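PDB 3B4N: endo-pectate lyase from Erwinia chrysanthemi, which cleaves the polygalacturonan chain of pectate by an eliminative, calcium-requiring reaction, and probably also acts on highly methylated pectins. Local coordinates for residues A20-M25 / A96-N101; S42-Q47 / V88-E93; Y301-P306 / E327-T332. One frame throughout, in Å; residues are numbered along the deposited sequence.

Contact 1. Residues A20-M25 / A96-N101; sequences AQTTLM and AQVVSN. With EDO (1,2-ethanediol), chain G.
At one margin of the N-terminal beta sandwich, whose two antiparallel sheets of three and four strands have a fibronectin type III-like layout, T22 and L24 of the first strand lie against V98 and S100 of the last. The two strands belong to different sheets, and no backbone ladder joins them. A water bridges the two backbones instead: it accepts from T22 N at 2.9 Å and donates to V99 O at 2.8 Å. Beyond it, S100 turns its CA-H toward T22 O, with CA and O 3.2 Å apart and an angle of 141° at the hydrogen. T22 OG1, set beside its own backbone N by chi1 of -58°, comes within 3.2 Å of V98 O, a bond left unsettled because OG1 also lies in weak hydrogen-bonding range of T39 OG1. The methyl of T22 takes the other branch, and CG2 meets S100 CB at 3.6 Å. V98 sets both methyls against A20, CG1 and CG2 each 3.9 Å from A20 CB. S100 OG donates to N101 O at 2.8 Å and accepts from V88 N, while L24 CB lies 3.5 Å from this same OG. On the side of 20-25 turned from 96-101, the T23 hydroxyl meets a bound ethanediol, which D133 and S38 also bind. Strand 32-39 flanks T22 and L24 through W37, and strand 85-92 approaches them from the other sheet through V90 and V88.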
# COMPACT_ATOMS: atom_id res chain seq x y z
N ALA A 20 -15.34 -18.34 7.34
CA ALA A 20 -14.45 -17.20 6.99
C ALA A 20 -13.11 -17.33 7.70
O ALA A 20 -12.97 -18.09 8.66
CB ALA A 20 -15.11 -15.88 7.38
N GLN A 21 -12.11 -16.60 7.21
CA GLN A 21 -10.79 -16.64 7.80
C GLN A 21 -10.15 -15.27 7.82
O GLN A 21 -10.54 -14.37 7.07
CB GLN A 21 -9.88 -17.60 7.03
CG GLN A 21 -10.27 -19.06 7.17
CD GLN A 21 -9.38 -19.98 6.35
OE1 GLN A 21 -9.32 -19.88 5.13
NE2 GLN A 21 -8.68 -20.88 7.03
N THR A 22 -9.17 -15.11 8.71
CA THR A 22 -8.43 -13.87 8.84
C THR A 22 -6.96 -14.22 9.01
O THR A 22 -6.62 -15.07 9.83
CB THR A 22 -8.89 -13.07 10.08
OG1 THR A 22 -10.29 -12.80 9.99
CG2 THR A 22 -8.12 -11.75 10.18
N THR A 23 -6.10 -13.60 8.22
CA THR A 23 -4.66 -13.82 8.32
C THR A 23 -4.03 -12.50 8.72
O THR A 23 -4.28 -11.46 8.11
CB THR A 23 -4.05 -14.30 6.98
OG1 THR A 23 -4.58 -15.59 6.65
CG2 THR A 23 -2.53 -14.39 7.10
N LEU A 24 -3.23 -12.56 9.78
CA LEU A 24 -2.57 -11.39 10.34
C LEU A 24 -1.05 -11.42 10.14
O LEU A 24 -0.43 -12.48 10.18
CB LEU A 24 -2.87 -11.33 11.84
CG LEU A 24 -2.28 -10.18 12.65
CD1 LEU A 24 -2.83 -8.86 12.12
CD2 LEU A 24 -2.64 -10.34 14.13
N MET A 25 -0.49 -10.24 9.89
CA MET A 25 0.95 -10.08 9.75
C MET A 25 1.37 -8.88 10.57
O MET A 25 0.58 -7.96 10.81
CB MET A 25 1.35 -9.87 8.29
CG MET A 25 1.12 -11.09 7.43
SD MET A 25 1.47 -10.75 5.71
CE MET A 25 3.16 -10.61 5.76
N ALA A 96 -20.36 -13.65 14.38
CA ALA A 96 -19.30 -14.59 14.08
C ALA A 96 -17.97 -13.97 14.47
O ALA A 96 -17.74 -12.78 14.20
CB ALA A 96 -19.30 -14.94 12.60
N GLN A 97 -17.13 -14.74 15.14
CA GLN A 97 -15.81 -14.28 15.55
C GLN A 97 -14.82 -14.98 14.64
O GLN A 97 -14.59 -16.18 14.76
CB GLN A 97 -15.51 -14.70 17.00
CG GLN A 97 -16.59 -14.38 18.00
CD GLN A 97 -16.75 -12.89 18.25
OE1 GLN A 97 -17.78 -12.30 17.92
NE2 GLN A 97 -15.72 -12.28 18.84
N VAL A 98 -14.25 -14.22 13.71
CA VAL A 98 -13.28 -14.78 12.78
C VAL A 98 -11.92 -14.30 13.27
O VAL A 98 -11.46 -13.22 12.91
CB VAL A 98 -13.57 -14.28 11.35
CG1 VAL A 98 -12.76 -15.07 10.34
CG2 VAL A 98 -15.07 -14.42 11.05
N VAL A 99 -11.30 -15.12 14.10
CA VAL A 99 -10.03 -14.78 14.71
C VAL A 99 -8.82 -15.20 13.90
O VAL A 99 -8.74 -16.32 13.41
CB VAL A 99 -9.91 -15.41 16.11
CG1 VAL A 99 -8.66 -14.92 16.80
CG2 VAL A 99 -11.15 -15.06 16.93
N SER A 100 -7.89 -14.28 13.77
CA SER A 100 -6.67 -14.51 13.03
C SER A 100 -5.66 -15.36 13.78
O SER A 100 -5.83 -15.69 14.96
CB SER A 100 -5.98 -13.18 12.74
OG SER A 100 -5.40 -12.66 13.94
N ASN A 101 -4.61 -15.72 13.06
CA ASN A 101 -3.48 -16.43 13.63
C ASN A 101 -2.83 -15.38 14.52
O ASN A 101 -3.08 -14.17 14.36
CB ASN A 101 -2.48 -16.78 12.54
CG ASN A 101 -2.06 -15.57 11.73
OD1 ASN A 101 -0.95 -15.03 11.85
ND2 ASN A 101 -2.97 -15.11 10.90
C1 EDO G . -8.22 -14.40 4.80
O1 EDO G . -8.07 -13.24 3.81
C2 EDO G . -7.39 -15.65 4.44
O2 EDO G . -5.89 -15.23 4.45
O HOH W 1 -9.18 -17.20 10.79

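Contact 2. Residues S42-Q47 / V88-E93; sequences SKVARQ and VDVVSE
V91 receives both A45 and R46 in a classic beta bulge, where the antiparallel strands 44-47 and 88-92 slip by one residue. Among the backbone bonds, A45 N gives V91 O a short, nearly straight one, 2.8 Å at 170°, and R46 N adds a weak one to the same oxygen. V91 N returns a bond to R46 O at 2.9 Å. Beyond the bulge E93 N donates to K43 O at 2.9 Å; this oxygen is also approached by the CA-H of S92, its CA 3.2 Å away. Side-chain packing falls on both faces. V44 CG2 meets V90 CG1 at 3.6 Å, the two side chains crossing at about a right angle, and Q47 runs beside V90 on the face that Q47 and V90 share. On the face carrying V91, the R46 side chain lies alongside and points the same way: chi1 of 64° places CG between the backbone N and the carbonyl carbon, 3.7 Å from V91 CB. Its guanidinium reaches on to a salt bridge with E48. Solvent adds one bridge, a water that donates to V44 O at 2.7 Å and to E93 OE1 at 2.8 Å. Within the four-stranded sheet these two strands are the central pair: strand 61-66 lies beyond strand 44-52, and strand 97-104 beyond strand 85-92.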
# COMPACT_ATOMS: atom_id res chain seq x y z
N SER A 42 -17.53 -11.52 4.59
CA SER A 42 -18.25 -10.58 3.74
C SER A 42 -19.13 -9.54 4.42
O SER A 42 -19.43 -8.51 3.84
CB SER A 42 -19.10 -11.35 2.73
OG SER A 42 -20.04 -12.16 3.40
N LYS A 43 -19.55 -9.81 5.65
CA LYS A 43 -20.40 -8.87 6.36
C LYS A 43 -19.75 -8.42 7.66
O LYS A 43 -20.25 -8.67 8.75
CB LYS A 43 -21.78 -9.50 6.63
CG LYS A 43 -22.57 -9.73 5.34
CD LYS A 43 -23.91 -10.41 5.55
CE LYS A 43 -23.75 -11.93 5.62
NZ LYS A 43 -25.07 -12.63 5.50
N VAL A 44 -18.62 -7.74 7.53
CA VAL A 44 -17.91 -7.27 8.72
C VAL A 44 -18.64 -6.10 9.37
O VAL A 44 -19.06 -5.16 8.69
CB VAL A 44 -16.48 -6.82 8.36
CG1 VAL A 44 -15.77 -6.34 9.63
CG2 VAL A 44 -15.71 -7.97 7.72
N ALA A 45 -18.78 -6.16 10.70
CA ALA A 45 -19.43 -5.10 11.47
C ALA A 45 -18.35 -4.28 12.19
O ALA A 45 -18.39 -3.06 12.18
CB ALA A 45 -20.39 -5.70 12.47
N ARG A 46 -17.41 -4.98 12.82
CA ARG A 46 -16.31 -4.32 13.52
C ARG A 46 -15.13 -5.27 13.55
O ARG A 46 -15.27 -6.46 13.24
CB ARG A 46 -16.69 -3.96 14.96
CG ARG A 46 -16.98 -5.17 15.84
CD ARG A 46 -16.81 -4.87 17.32
NE ARG A 46 -17.67 -3.79 17.77
CZ ARG A 46 -17.74 -3.36 19.03
NH1 ARG A 46 -16.99 -3.92 19.96
NH2 ARG A 46 -18.56 -2.36 19.34
N GLN A 47 -13.98 -4.74 13.94
CA GLN A 47 -12.78 -5.56 14.03
C GLN A 47 -12.09 -5.19 15.33
O GLN A 47 -11.91 -4.01 15.63
CB GLN A 47 -11.87 -5.29 12.82
CG GLN A 47 -12.60 -5.59 11.51
CD GLN A 47 -11.79 -5.20 10.31
OE1 GLN A 47 -11.64 -4.01 10.00
NE2 GLN A 47 -11.25 -6.20 9.62
N VAL A 88 -6.28 -10.48 15.65
CA VAL A 88 -7.33 -9.59 15.17
C VAL A 88 -8.59 -10.44 15.02
O VAL A 88 -8.57 -11.51 14.41
CB VAL A 88 -6.98 -8.92 13.83
CG1 VAL A 88 -8.22 -8.26 13.23
CG2 VAL A 88 -5.90 -7.86 14.05
N ASP A 89 -9.66 -9.97 15.63
CA ASP A 89 -10.95 -10.63 15.61
C ASP A 89 -11.87 -9.85 14.67
O ASP A 89 -12.24 -8.71 14.96
CB ASP A 89 -11.54 -10.64 17.03
CG ASP A 89 -12.83 -11.42 17.14
OD1 ASP A 89 -13.37 -11.47 18.28
OD2 ASP A 89 -13.31 -11.98 16.14
N VAL A 90 -12.22 -10.46 13.55
CA VAL A 90 -13.13 -9.83 12.59
C VAL A 90 -14.52 -10.30 13.01
O VAL A 90 -14.82 -11.50 13.01
CB VAL A 90 -12.78 -10.26 11.15
CG1 VAL A 90 -13.81 -9.73 10.17
CG2 VAL A 90 -11.40 -9.74 10.79
N VAL A 91 -15.36 -9.35 13.40
CA VAL A 91 -16.71 -9.65 13.88
C VAL A 91 -17.75 -9.35 12.82
O VAL A 91 -17.83 -8.24 12.31
CB VAL A 91 -17.03 -8.82 15.15
CG1 VAL A 91 -18.40 -9.20 15.69
CG2 VAL A 91 -15.95 -9.04 16.20
N SER A 92 -18.55 -10.36 12.49
CA SER A 92 -19.57 -10.20 11.47
C SER A 92 -20.83 -9.57 12.07
O SER A 92 -20.96 -9.45 13.29
CB SER A 92 -19.95 -11.55 10.87
OG SER A 92 -20.77 -12.28 11.77
N GLU A 93 -21.74 -9.17 11.20
CA GLU A 93 -23.00 -8.59 11.64
C GLU A 93 -23.77 -9.61 12.47
O GLU A 93 -24.60 -9.23 13.31
CB GLU A 93 -23.82 -8.17 10.43
CG GLU A 93 -23.22 -7.00 9.68
CD GLU A 93 -24.01 -6.63 8.46
OE1 GLU A 93 -23.64 -5.66 7.78
OE2 GLU A 93 -25.02 -7.32 8.18
O HOH W 2 -21.54 -4.00 8.59

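Contact 3. Residues Y301-P306 / E327-T332; sequences YKEGKP and EKWDTT
W329 and Y301 reach toward each other tip to tip: the tyrosine OH comes in at the edge of the indole, near its plane, 3.3 Å from W329 CH2 and 3.5 Å from W329 CZ2. A chi1 of 179° puts Y301 CG anti to the backbone N, on a side chain that leaves the backbone toward the other loop. E303 comes to the indole obliquely, its CG 4.5 Å from W329 CZ2. R338 makes a cation-pi contact with W329 and a salt bridge with E303, so a single arginine serves both sides. Both segments are surface loops on the right-handed parallel beta-helix: 301-306 leads from strand 290-298 into strand 309-313. The other segment, 327-332, leaves strand 323-327, which pairs antiparallel with 309-313. The first loop is shaped by a type II beta turn from K302 to K305, with G304 in its third position at a positive phi of 82°, and by a cis peptide before P306. E327 extends toward this turn, CG anti to the backbone N, and brings OE1 to 3.6 Å from G304 CA. A water between the loops makes four hydrogen bonds, accepting from Y301 OH at 2.7 Å and G304 N at 2.8 Å and donating to P306 O and to E327 OE2, each at 2.7 Å. E327 OE2 also accepts from V308 N, which ties the carboxylate to the chain just past the turn.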
# COMPACT_ATOMS: atom_id res chain seq x y z
N TYR A 301 -0.39 16.69 9.08
CA TYR A 301 -0.80 17.35 7.85
C TYR A 301 -1.07 18.84 8.01
O TYR A 301 -1.74 19.27 8.94
CB TYR A 301 -2.06 16.70 7.30
CG TYR A 301 -2.54 17.38 6.03
CD1 TYR A 301 -1.80 17.28 4.85
CD2 TYR A 301 -3.68 18.17 6.03
CE1 TYR A 301 -2.18 17.96 3.71
CE2 TYR A 301 -4.08 18.85 4.89
CZ TYR A 301 -3.32 18.75 3.73
OH TYR A 301 -3.69 19.45 2.61
N LYS A 302 -0.57 19.61 7.05
CA LYS A 302 -0.76 21.05 6.98
C LYS A 302 -0.99 21.30 5.49
O LYS A 302 -0.40 20.61 4.66
CB LYS A 302 0.48 21.80 7.45
CG LYS A 302 0.76 21.69 8.94
CD LYS A 302 -0.25 22.47 9.76
CE LYS A 302 -0.17 23.96 9.47
NZ LYS A 302 -1.15 24.75 10.27
N GLU A 303 -1.85 22.25 5.14
CA GLU A 303 -2.10 22.51 3.73
C GLU A 303 -0.78 22.80 3.02
O GLU A 303 0.00 23.64 3.46
CB GLU A 303 -3.05 23.69 3.56
CG GLU A 303 -3.59 23.85 2.15
CD GLU A 303 -4.49 25.05 2.01
OE1 GLU A 303 -3.99 26.19 2.16
OE2 GLU A 303 -5.70 24.87 1.74
N GLY A 304 -0.53 22.09 1.92
CA GLY A 304 0.70 22.29 1.17
C GLY A 304 1.90 21.55 1.74
O GLY A 304 3.00 21.59 1.18
N LYS A 305 1.68 20.88 2.86
CA LYS A 305 2.73 20.12 3.53
C LYS A 305 2.17 18.78 4.02
O LYS A 305 1.77 18.64 5.17
CB LYS A 305 3.29 20.92 4.71
CG LYS A 305 4.00 22.20 4.30
CD LYS A 305 4.44 23.02 5.51
CE LYS A 305 5.09 24.33 5.07
NZ LYS A 305 5.49 25.17 6.23
N PRO A 306 2.17 17.77 3.14
CA PRO A 306 2.65 17.85 1.76
C PRO A 306 1.55 18.15 0.76
O PRO A 306 0.37 18.07 1.08
CB PRO A 306 3.19 16.44 1.53
CG PRO A 306 2.11 15.62 2.19
CD PRO A 306 1.82 16.39 3.49
N GLU A 327 0.13 21.99 -7.11
CA GLU A 327 -0.94 21.36 -6.34
C GLU A 327 -2.28 22.02 -6.66
O GLU A 327 -2.38 23.24 -6.75
CB GLU A 327 -0.67 21.46 -4.84
CG GLU A 327 -1.84 20.96 -4.00
CD GLU A 327 -1.53 20.93 -2.52
OE1 GLU A 327 -0.79 21.81 -2.04
OE2 GLU A 327 -2.05 20.03 -1.82
N LYS A 328 -3.30 21.19 -6.83
CA LYS A 328 -4.64 21.66 -7.16
C LYS A 328 -5.69 20.99 -6.29
O LYS A 328 -5.49 19.87 -5.80
CB LYS A 328 -4.97 21.33 -8.61
CG LYS A 328 -3.94 21.77 -9.63
CD LYS A 328 -3.83 23.28 -9.73
CE LYS A 328 -2.87 23.67 -10.84
NZ LYS A 328 -2.69 25.14 -10.94
N TRP A 329 -6.81 21.68 -6.12
CA TRP A 329 -7.94 21.17 -5.36
C TRP A 329 -9.19 21.37 -6.18
O TRP A 329 -9.33 22.38 -6.86
CB TRP A 329 -8.13 21.92 -4.04
CG TRP A 329 -6.97 21.86 -3.11
CD1 TRP A 329 -5.96 22.76 -3.02
CD2 TRP A 329 -6.72 20.86 -2.12
NE1 TRP A 329 -5.09 22.39 -2.03
CE2 TRP A 329 -5.53 21.23 -1.46
CE3 TRP A 329 -7.39 19.69 -1.73
CZ2 TRP A 329 -4.99 20.47 -0.42
CZ3 TRP A 329 -6.85 18.94 -0.69
CH2 TRP A 329 -5.66 19.33 -0.05
N ASP A 330 -10.08 20.39 -6.13
CA ASP A 330 -11.35 20.47 -6.83
C ASP A 330 -11.27 20.90 -8.30
O ASP A 330 -11.97 21.82 -8.73
CB ASP A 330 -12.29 21.41 -6.06
CG ASP A 330 -12.47 20.99 -4.62
OD1 ASP A 330 -12.97 19.87 -4.39
OD2 ASP A 330 -12.10 21.76 -3.71
N THR A 331 -10.40 20.25 -9.06
CA THR A 331 -10.30 20.54 -10.48
C THR A 331 -10.73 19.29 -11.24
O THR A 331 -10.99 18.24 -10.64
CB THR A 331 -8.86 20.90 -10.91
OG1 THR A 331 -8.00 19.76 -10.70
CG2 THR A 331 -8.35 22.09 -10.11
N THR A 332 -10.83 19.39 -12.56
CA THR A 332 -11.22 18.27 -13.39
C THR A 332 -10.32 17.06 -13.17
O THR A 332 -10.80 15.93 -13.05
CB THR A 332 -11.15 18.65 -14.89
OG1 THR A 332 -12.07 19.72 -15.15
CG2 THR A 332 -11.50 17.45 -15.78
O HOH W 3 -1.76 19.78 0.81

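How the contacts relate
Contacts 1 and 2 share the N-terminal sandwich, their centres 9 Å apart. Along the chain contact 2 is nested inside the loop that contact 1 closes, and the two meet where strands 85-92 and 97-104 run side by side: V98 N lies 2.9 Å from V90 O, a probable hydrogen bond. Contact 2 pairs strands within the four-stranded sheet, whereas contact 1 joins that sheet to the three-stranded one, so together they hold one module. Contact 3 follows later in the sequence, across the chain's centre from contact 1, in loops of the beta-helix; its centre is about 38 Å from that of contact 1 and 34 Å from that of contact 2. All three lie away from the calcium and zinc sites.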